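Local coordinates for hypothetical membrane protein (Corynebacterium glutamicum, PDB 6JSB), which binds heme and probably passes it along the corynebacterial heme uptake machinery as a membrane-anchored HtaA-family protein, at residues G10-S15 with A184-N189; V69-G74 with P104-D109; D44-T49 with F57-L62. One frame throughout, in Å; residues are numbered along the deposited sequence. Where two conformers were deposited one is given.

Contact 1: G10-S15 with A184-N189; sequences GTADWS and APITLN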
loop_
_atom_site.group_PDB
_atom_site.type_symbol
_atom_site.label_atom_id
_atom_site.label_comp_id
_atom_site.label_asym_id
_atom_site.label_seq_id
_atom_site.Cartn_x
_atom_site.Cartn_y
_atom_site.Cartn_z
ATOM N N GLY A 10 6.492 6.870 14.081
ATOM C CA GLY A 10 5.212 6.217 14.312
ATOM C C GLY A 10 4.873 5.183 13.250
ATOM O O GLY A 10 5.765 4.530 12.668
ATOM N N THR A 11 3.571 4.986 13.003
ATOM C CA THR A 11 3.138 3.978 12.035
ATOM C C THR A 11 1.938 4.510 11.287
ATOM O O THR A 11 1.244 5.425 11.759
ATOM C CB THR A 11 2.676 2.654 12.708
ATOM O OG1 THR A 11 1.650 2.949 13.703
ATOM C CG2 THR A 11 3.848 1.949 13.410
ATOM N N ALA A 12 1.645 3.880 10.162
ATOM C CA ALA A 12 0.364 4.067 9.470
ATOM C C ALA A 12 -0.307 2.702 9.424
ATOM O O ALA A 12 0.332 1.716 9.057
ATOM C CB ALA A 12 0.518 4.605 8.057
ATOM N N ASP A 13 -1.598 2.664 9.736
ATOM C CA ASP A 13 -2.417 1.461 9.613
ATOM C C ASP A 13 -3.159 1.551 8.295
ATOM O O ASP A 13 -4.033 2.404 8.160
ATOM C CB ASP A 13 -3.446 1.358 10.754
ATOM C CG ASP A 13 -2.856 0.830 12.092
ATOM O OD1 ASP A 13 -2.067 1.553 12.753
ATOM O OD2 ASP A 13 -3.249 -0.289 12.517
ATOM N N TRP A 14 -2.875 0.632 7.355
ATOM C CA TRP A 14 -3.542 0.681 6.030
ATOM C C TRP A 14 -3.627 -0.742 5.503
ATOM O O TRP A 14 -2.588 -1.299 5.112
ATOM C CB TRP A 14 -2.767 1.563 5.061
ATOM C CG TRP A 14 -3.447 1.690 3.734
ATOM C CD1 TRP A 14 -4.789 1.942 3.506
ATOM C CD2 TRP A 14 -2.832 1.526 2.469
ATOM N NE1 TRP A 14 -5.013 1.965 2.116
ATOM C CE2 TRP A 14 -3.846 1.648 1.479
ATOM C CE3 TRP A 14 -1.510 1.212 2.072
ATOM C CZ2 TRP A 14 -3.588 1.561 0.114
ATOM C CZ3 TRP A 14 -1.251 1.102 0.651
ATOM C CH2 TRP A 14 -2.289 1.275 -0.273
ATOM N N SER A 15 -4.855 -1.304 5.431
ATOM C CA SER A 15 -5.015 -2.701 4.989
ATOM C C SER A 15 -5.054 -2.853 3.469
ATOM O O SER A 15 -5.226 -3.960 2.986
ATOM C CB SER A 15 -6.329 -3.298 5.534
ATOM O OG SER A 15 -6.324 -3.175 6.945
ATOM N N ALA A 184 -9.048 0.791 1.408
ATOM C CA ALA A 184 -9.067 0.772 2.877
ATOM C C ALA A 184 -8.703 2.149 3.429
ATOM O O ALA A 184 -7.878 2.856 2.872
ATOM C CB ALA A 184 -8.018 -0.238 3.415
ATOM N N PRO A 185 -9.262 2.539 4.560
ATOM C CA PRO A 185 -8.878 3.827 5.160
ATOM C C PRO A 185 -7.463 3.742 5.721
ATOM O O PRO A 185 -6.964 2.649 6.041
ATOM C CB PRO A 185 -9.898 3.995 6.290
ATOM C CG PRO A 185 -10.180 2.583 6.675
ATOM C CD PRO A 185 -10.237 1.836 5.373
ATOM N N ILE A 186 -6.782 4.905 5.819
ATOM C CA ILE A 186 -5.406 4.943 6.337
ATOM C C ILE A 186 -5.415 5.730 7.650
ATOM O O ILE A 186 -6.011 6.800 7.730
ATOM C CB ILE A 186 -4.410 5.529 5.309
ATOM C CG1 ILE A 186 -2.987 5.620 5.877
ATOM C CG2 ILE A 186 -4.836 6.974 4.785
ATOM C CD1 ILE A 186 -1.896 5.543 4.731
ATOM N N THR A 187 -4.826 5.171 8.707
ATOM C CA THR A 187 -4.737 5.882 9.983
ATOM C C THR A 187 -3.268 6.238 10.210
ATOM O O THR A 187 -2.398 5.373 10.114
ATOM C CB THR A 187 -5.240 5.033 11.161
ATOM O OG1 THR A 187 -6.634 4.742 10.976
ATOM C CG2 THR A 187 -5.111 5.831 12.431
ATOM N N LEU A 188 -2.995 7.479 10.519
ATOM C CA LEU A 188 -1.626 7.906 10.833
ATOM C C LEU A 188 -1.525 7.991 12.339
ATOM O O LEU A 188 -2.332 8.702 12.953
ATOM C CB LEU A 188 -1.313 9.268 10.231
ATOM C CG LEU A 188 -1.464 9.321 8.719
ATOM C CD1 LEU A 188 -1.213 10.815 8.222
ATOM C CD2 LEU A 188 -0.443 8.313 8.143
ATOM N N ASN A 189 -0.559 7.270 12.932
ATOM C CA ASN A 189 -0.327 7.281 14.384
ATOM C C ASN A 189 1.065 7.925 14.547
ATOM O O ASN A 189 2.078 7.237 14.437
ATOM C CB ASN A 189 -0.319 5.866 14.958
ATOM C CG ASN A 189 -1.563 5.044 14.544
ATOM O OD1 ASN A 189 -2.645 5.279 15.075
ATOM N ND2 ASN A 189 -1.383 4.069 13.625
HETATM O O HOH W 1 -7.089 0.020 6.707
#
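The indole of W14 presents its pyrrole edge to A184 and P185, the residues that lead toward strand 186-198, with A184 C and P185 O lying at that edge in the ring plane. NE1 gives a weak, bent bond to A184 O at 3.1 Å, and T163 OG1 also bonds to this carbonyl. The other flat groups, the carboxylate of D13 and the amide of N189, stand nearly perpendicular, their planes 85° apart. The first strand here pairs antiparallel with the last, closing the sheet of the HtaA domain into a barrel-like ring. T11 with N189 and D13 with T187 are hydrogen-bonded pairs; A12 with L188 is a non-hydrogen-bonded pair. N189 N meets T11 O nearly along the C=O axis at 2.8 Å, whereas D13 N reaches T187 O from within the carbonyl plane. W14 shares a face with A12, I186 and L188; CG anti to its backbone N (chi1 -177°) sets the indole with its CD1-NE1 edge toward A184 and P185. On this face A12 CB touches L188 CD2 at 3.8 Å, CD1 of W14 lies 4.0 Å from I186 CB, and L115 of strand 112-122 meets both W14 and I186. T11, D13, T187 and N189 occupy the other face, where T187 OG1 bonds to T160 OG1. G10 lacks a side chain where N189 O crowds in; a CB there would clash with that oxygen. Beyond the paired strands, water 1 accepts from S15 N and donates to P185 O. N189 bends toward the first strand, CG anti to its carbonyl carbon, so that ND2 serves two oxygens: T11 OG1 at 3.2 Å, tilted 26° from the amide plane, and D13 OD1 at 2.7 Å in a weak bond.

Contact 2: V69-G74 with P104-D109; sequences VKLGGG and PTVKFD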
loop_
_atom_site.group_PDB
_atom_site.type_symbol
_atom_site.label_atom_id
_atom_site.label_comp_id
_atom_site.label_asym_id
_atom_site.label_seq_id
_atom_site.Cartn_x
_atom_site.Cartn_y
_atom_site.Cartn_z
ATOM N N VAL A 69 4.338 12.669 4.893
ATOM C CA VAL A 69 4.840 11.671 5.841
ATOM C C VAL A 69 5.348 10.527 4.980
ATOM O O VAL A 69 4.584 9.980 4.176
ATOM C CB VAL A 69 3.730 11.178 6.787
ATOM C CG1 VAL A 69 4.253 10.090 7.792
ATOM C CG2 VAL A 69 3.125 12.412 7.547
ATOM N N LYS A 70 6.622 10.164 5.146
ATOM C CA LYS A 70 7.281 9.131 4.334
ATOM C C LYS A 70 7.203 7.832 5.120
ATOM O O LYS A 70 7.599 7.796 6.287
ATOM C CB LYS A 70 8.754 9.500 4.075
ATOM C CG LYS A 70 8.957 10.937 3.577
ATOM C CD LYS A 70 8.530 11.086 2.162
ATOM C CE LYS A 70 9.507 10.453 1.195
ATOM N NZ LYS A 70 8.876 10.613 -0.138
ATOM N N LEU A 71 6.649 6.793 4.509
ATOM C CA LEU A 71 6.601 5.454 5.098
ATOM C C LEU A 71 7.612 4.534 4.408
ATOM O O LEU A 71 8.047 4.769 3.277
ATOM C CB LEU A 71 5.190 4.845 4.968
ATOM C CG LEU A 71 4.003 5.709 5.456
ATOM C CD1 LEU A 71 2.651 5.127 5.122
ATOM C CD2 LEU A 71 4.113 6.031 6.954
ATOM N N GLY A 72 7.998 3.467 5.111
ATOM C CA GLY A 72 8.805 2.410 4.536
ATOM C C GLY A 72 7.972 1.141 4.479
ATOM O O GLY A 72 6.796 1.148 4.833
ATOM N N GLY A 73 8.598 0.064 4.002
ATOM C CA GLY A 73 7.933 -1.230 4.034
ATOM C C GLY A 73 7.448 -1.666 2.652
ATOM O O GLY A 73 7.301 -0.865 1.730
ATOM N N GLY A 74 7.217 -2.970 2.518
ATOM C CA GLY A 74 6.737 -3.529 1.261
ATOM C C GLY A 74 5.761 -4.650 1.534
ATOM O O GLY A 74 5.869 -5.358 2.540
ATOM N N PRO A 104 5.221 3.690 0.780
ATOM C CA PRO A 104 4.143 4.670 0.587
ATOM C C PRO A 104 4.490 6.015 1.194
ATOM O O PRO A 104 5.210 6.115 2.193
ATOM C CB PRO A 104 2.935 4.066 1.285
ATOM C CG PRO A 104 3.420 2.793 2.037
ATOM C CD PRO A 104 4.874 2.580 1.716
ATOM N N THR A 105 4.005 7.054 0.538
ATOM C CA THR A 105 4.169 8.418 1.047
ATOM C C THR A 105 2.776 9.022 1.154
ATOM O O THR A 105 2.004 8.957 0.196
ATOM C CB THR A 105 5.065 9.257 0.115
ATOM O OG1 THR A 105 6.416 8.725 0.136
ATOM C CG2 THR A 105 5.110 10.721 0.570
ATOM N N VAL A 106 2.473 9.687 2.281
ATOM C CA VAL A 106 1.214 10.414 2.413
ATOM C C VAL A 106 1.507 11.897 2.213
ATOM O O VAL A 106 2.116 12.530 3.081
ATOM C CB VAL A 106 0.588 10.142 3.778
ATOM C CG1 VAL A 106 -0.645 10.984 3.916
ATOM C CG2 VAL A 106 0.279 8.633 3.929
ATOM N N LYS A 107 1.136 12.441 1.055
ATOM C CA LYS A 107 1.240 13.885 0.833
ATOM C C LYS A 107 -0.027 14.492 1.401
ATOM O O LYS A 107 -1.082 13.836 1.417
ATOM C CB LYS A 107 1.337 14.178 -0.664
ATOM C CG LYS A 107 2.614 13.645 -1.264
ATOM C CD LYS A 107 3.319 14.759 -2.006
ATOM C CE LYS A 107 2.362 15.395 -3.000
ATOM N NZ LYS A 107 2.930 16.614 -3.639
ATOM N N PHE A 108 0.087 15.679 2.003
ATOM C CA PHE A 108 -1.115 16.263 2.570
ATOM C C PHE A 108 -1.060 17.785 2.466
ATOM O O PHE A 108 0.000 18.416 2.373
ATOM C CB PHE A 108 -1.308 15.843 4.071
ATOM C CG PHE A 108 -0.219 16.301 4.949
ATOM C CD1 PHE A 108 -0.246 17.609 5.480
ATOM C CD2 PHE A 108 0.892 15.495 5.198
ATOM C CE1 PHE A 108 0.799 18.050 6.261
ATOM C CE2 PHE A 108 1.950 15.935 6.003
ATOM C CZ PHE A 108 1.875 17.233 6.540
ATOM N N ASP A 109 -2.248 18.352 2.488
ATOM C CA ASP A 109 -2.447 19.813 2.539
ATOM C C ASP A 109 -3.763 19.992 3.294
ATOM O O ASP A 109 -4.842 19.733 2.730
ATOM C CB ASP A 109 -2.512 20.350 1.126
ATOM C CG ASP A 109 -2.829 21.804 1.069
ATOM O OD1 ASP A 109 -2.770 22.481 2.110
ATOM O OD2 ASP A 109 -3.098 22.247 -0.051
HETATM O O HOH W 2 8.209 6.921 1.458
#
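K70 folds its chain twice, at chi2 and chi3 (both -74°), and so brings NZ back to T105 OG1, 3.1 Å away. The two side chains run alongside each other in the same direction, and CD of K70 lies against the threonine methyl, 3.8 Å from T105 CG2. T105 holds OG1 anti to its carbonyl carbon (chi1 -66°), which keeps the hydroxyl on the lysine side; OG1 also bonds to Q138 OE1, and water 2 lies within hydrogen-bonding distance of T105 OG1 and L71 O and probably bridges them. K70 and T105 lie on one face of an antiparallel strand pair in the HtaA-domain sheet, away from the heme and calcium sites, as a non-hydrogen-bonded pair. Next to it V69 and V106 make a hydrogen-bonded pair, with two almost matched N-H to O bonds, each 2.9 Å long and in the carbonyl plane. Both valines place CG1 anti to the backbone N. V69 thereby sends CG2 toward F108, whose CE2 is 4.0 Å away; the phenyl stands in the crowded position between backbone N and carbonyl carbon (chi1 62°), which swings the ring across toward the neighbouring strand and V69. At the other end L71 N bonds to P104 O at 2.8 Å, nearly along the C=O axis. The leucine crosses the proline ring at about a right angle, CD1 meeting P104 CG at 3.9 Å. Past L71 the chain turns off through three glycines, and the backbone angles of G73 would jam a CB against the preceding carbonyl oxygen. In the sheet, strand 68-81 lies between 56-65 and 95-109: L71 also touches W59 and V61, while V106 packs on L115 of strand 112-122 and on I144 and F146 of strand 139-146.

Contact 3: D44-T49 with F57-L62; sequences DGVETT and FTWPVL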
loop_
_atom_site.group_PDB
_atom_site.type_symbol
_atom_site.label_atom_id
_atom_site.label_comp_id
_atom_site.label_asym_id
_atom_site.label_seq_id
_atom_site.Cartn_x
_atom_site.Cartn_y
_atom_site.Cartn_z
ATOM N N ASP A 44 10.582 -5.232 5.242
ATOM C CA ASP A 44 11.146 -3.904 5.471
ATOM C C ASP A 44 10.333 -3.120 6.500
ATOM O O ASP A 44 10.207 -1.894 6.412
ATOM C CB ASP A 44 11.277 -3.111 4.147
ATOM C CG ASP A 44 12.275 -3.785 3.155
ATOM O OD1 ASP A 44 13.229 -4.436 3.610
ATOM O OD2 ASP A 44 12.117 -3.694 1.914
ATOM N N GLY A 45 9.871 -3.813 7.531
ATOM C CA GLY A 45 9.296 -3.099 8.652
ATOM C C GLY A 45 7.785 -3.176 8.708
ATOM O O GLY A 45 7.209 -2.787 9.723
ATOM N N VAL A 46 7.123 -3.651 7.659
ATOM C CA VAL A 46 5.675 -3.854 7.762
ATOM C C VAL A 46 5.421 -4.954 8.782
ATOM O O VAL A 46 6.118 -5.973 8.809
ATOM C CB VAL A 46 5.075 -4.216 6.392
ATOM C CG1 VAL A 46 3.664 -4.757 6.548
ATOM C CG2 VAL A 46 5.033 -2.974 5.503
ATOM N N GLU A 47 4.421 -4.747 9.626
ATOM C CA GLU A 47 3.884 -5.796 10.475
ATOM C C GLU A 47 2.484 -6.156 10.003
ATOM O O GLU A 47 1.727 -5.305 9.511
ATOM C CB GLU A 47 3.815 -5.324 11.930
ATOM C CG GLU A 47 5.141 -4.849 12.497
ATOM C CD GLU A 47 5.974 -5.970 13.080
ATOM O OE1 GLU A 47 5.563 -7.153 12.947
ATOM O OE2 GLU A 47 7.039 -5.664 13.675
ATOM N N THR A 48 2.121 -7.429 10.148
ATOM C CA THR A 48 0.796 -7.817 9.656
ATOM C C THR A 48 0.217 -8.809 10.641
ATOM O O THR A 48 0.969 -9.545 11.307
ATOM C CB THR A 48 0.848 -8.407 8.233
ATOM O OG1 THR A 48 -0.466 -8.688 7.725
ATOM C CG2 THR A 48 1.687 -9.666 8.186
ATOM N N THR A 49 -1.098 -8.776 10.771
ATOM C CA THR A 49 -1.820 -9.766 11.581
ATOM C C THR A 49 -3.085 -10.129 10.849
ATOM O O THR A 49 -3.610 -9.350 10.061
ATOM C CB THR A 49 -2.221 -9.241 12.977
ATOM O OG1 THR A 49 -3.045 -8.061 12.860
ATOM C CG2 THR A 49 -0.981 -8.822 13.829
ATOM N N PHE A 57 -2.300 -4.285 8.049
ATOM C CA PHE A 57 -0.884 -3.983 7.881
ATOM C C PHE A 57 -0.544 -2.711 8.626
ATOM O O PHE A 57 -1.296 -1.723 8.513
ATOM C CB PHE A 57 -0.513 -3.709 6.372
ATOM C CG PHE A 57 -0.801 -4.825 5.422
ATOM C CD1 PHE A 57 -1.785 -4.655 4.444
ATOM C CD2 PHE A 57 -0.066 -6.010 5.474
ATOM C CE1 PHE A 57 -2.065 -5.682 3.505
ATOM C CE2 PHE A 57 -0.317 -6.992 4.556
ATOM C CZ PHE A 57 -1.325 -6.859 3.589
ATOM N N THR A 58 0.593 -2.693 9.327
ATOM C CA THR A 58 1.104 -1.406 9.813
ATOM C C THR A 58 2.391 -1.117 9.052
ATOM O O THR A 58 3.177 -2.034 8.789
ATOM C CB THR A 58 1.400 -1.367 11.325
ATOM O OG1 THR A 58 2.556 -2.170 11.589
ATOM C CG2 THR A 58 0.203 -1.855 12.112
ATOM N N TRP A 59 2.571 0.124 8.640
ATOM C CA TRP A 59 3.699 0.548 7.851
ATOM C C TRP A 59 4.540 1.498 8.691
ATOM O O TRP A 59 3.967 2.417 9.311
ATOM C CB TRP A 59 3.211 1.289 6.559
ATOM C CG TRP A 59 2.253 0.474 5.683
ATOM C CD1 TRP A 59 0.921 0.224 5.926
ATOM C CD2 TRP A 59 2.550 -0.135 4.404
ATOM N NE1 TRP A 59 0.368 -0.513 4.890
ATOM C CE2 TRP A 59 1.348 -0.757 3.949
ATOM C CE3 TRP A 59 3.713 -0.218 3.624
ATOM C CZ2 TRP A 59 1.253 -1.398 2.739
ATOM C CZ3 TRP A 59 3.634 -0.905 2.380
ATOM C CH2 TRP A 59 2.417 -1.486 1.960
ATOM N N PRO A 60 5.867 1.343 8.731
ATOM C CA PRO A 60 6.671 2.165 9.635
ATOM C C PRO A 60 6.879 3.556 9.062
ATOM O O PRO A 60 7.164 3.712 7.885
ATOM C CB PRO A 60 8.004 1.393 9.719
ATOM C CG PRO A 60 8.106 0.683 8.321
ATOM C CD PRO A 60 6.664 0.284 8.052
ATOM N N VAL A 61 6.776 4.580 9.917
ATOM C CA VAL A 61 7.107 5.945 9.507
ATOM C C VAL A 61 8.619 6.118 9.474
ATOM O O VAL A 61 9.332 5.788 10.442
ATOM C CB VAL A 61 6.480 6.965 10.467
ATOM C CG1 VAL A 61 7.027 8.423 10.130
ATOM C CG2 VAL A 61 4.967 6.887 10.294
ATOM N N LEU A 62 9.125 6.606 8.338
ATOM C CA LEU A 62 10.538 6.958 8.213
ATOM C C LEU A 62 10.823 8.390 8.668
ATOM O O LEU A 62 11.900 8.652 9.229
ATOM C CB LEU A 62 10.996 6.810 6.747
ATOM C CG LEU A 62 10.867 5.368 6.220
ATOM C CD1 LEU A 62 11.228 5.299 4.726
ATOM C CD2 LEU A 62 11.714 4.454 7.014
HETATM O O HOH W 3 5.124 -1.181 11.026
#
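V46 sets CG1 anti to its backbone N (chi1 166°), which leaves CG2 anti to the carbonyl carbon and over one face of the W59 indole. W59, with CG anti to its own carbonyl carbon (chi1 -56°), lays its six-membered ring alongside in the same direction. The result is an off-centre CH-pi contact: CG2 stands 3.5 Å above the ring plane, displaced toward the rim, and 3.6 Å from W59 CE3. The other methyl, CG1, reaches F57 CD2 at 4.1 Å. T48 turns OG1 anti to its backbone N (chi1 -176°), so that the hydroxyl comes within 3.5 Å of F57 CD2 while it bonds to E56 O and R55 NH1. Together these groups belong to a beta hairpin, strand 47-49 followed by 56-65, with antiparallel axes. E47 and T58 are its hydrogen-bonded pair, T58 N to E47 O at 2.9 Å and E47 N to T58 O at 3.1 Å, both in the carbonyl plane; T48 with F57 is the non-hydrogen-bonded pair. On the opposite face from T48 and F57, E47 and T58 point the same way, E47 CB lying 3.4 Å from T58 OG1. At the start of the hairpin G45 O receives a bond from water 3, which is also hydrogen-bonded to T58 OG1, and P60 CD rests 3.5 Å from the same carbonyl. G45 sits where a CB would collide with P60 CG. W59 NE1 bonds to W14 O of strand 2-14, and F57 packs on V75 and W77 of strand 68-81 and on I40 and V42 of strand 39-43. Strand 56-65 has 2-14 along one edge (W59 with A12, V61 with G10), and on the other edge first 47-49 (T58 with E47) and then 68-81 (P60 with G72).

In the fold
From the N terminus, strand 2-14 opens contact 1, which closes only when the last strand, 186-198, returns beside it, 168 residues later. Within that long loop contact 3 closes first, as a hairpin with seven residues between its segments; contact 2 follows in series, joining 69-74 to 104-109 across 29 residues. None cross. All three lie in one antiparallel sheet, which contact 1 closes into a barrel-like ring. Strand 56-65 joins contacts 1 and 3 through probable bonds from W59 N to A12 O and from V61 N to G10 O, and its bonds to strand 68-81 lead on to contact 2. Across the interior, A12 meets L71 and I186 meets V106, bringing contacts 1 and 2 together.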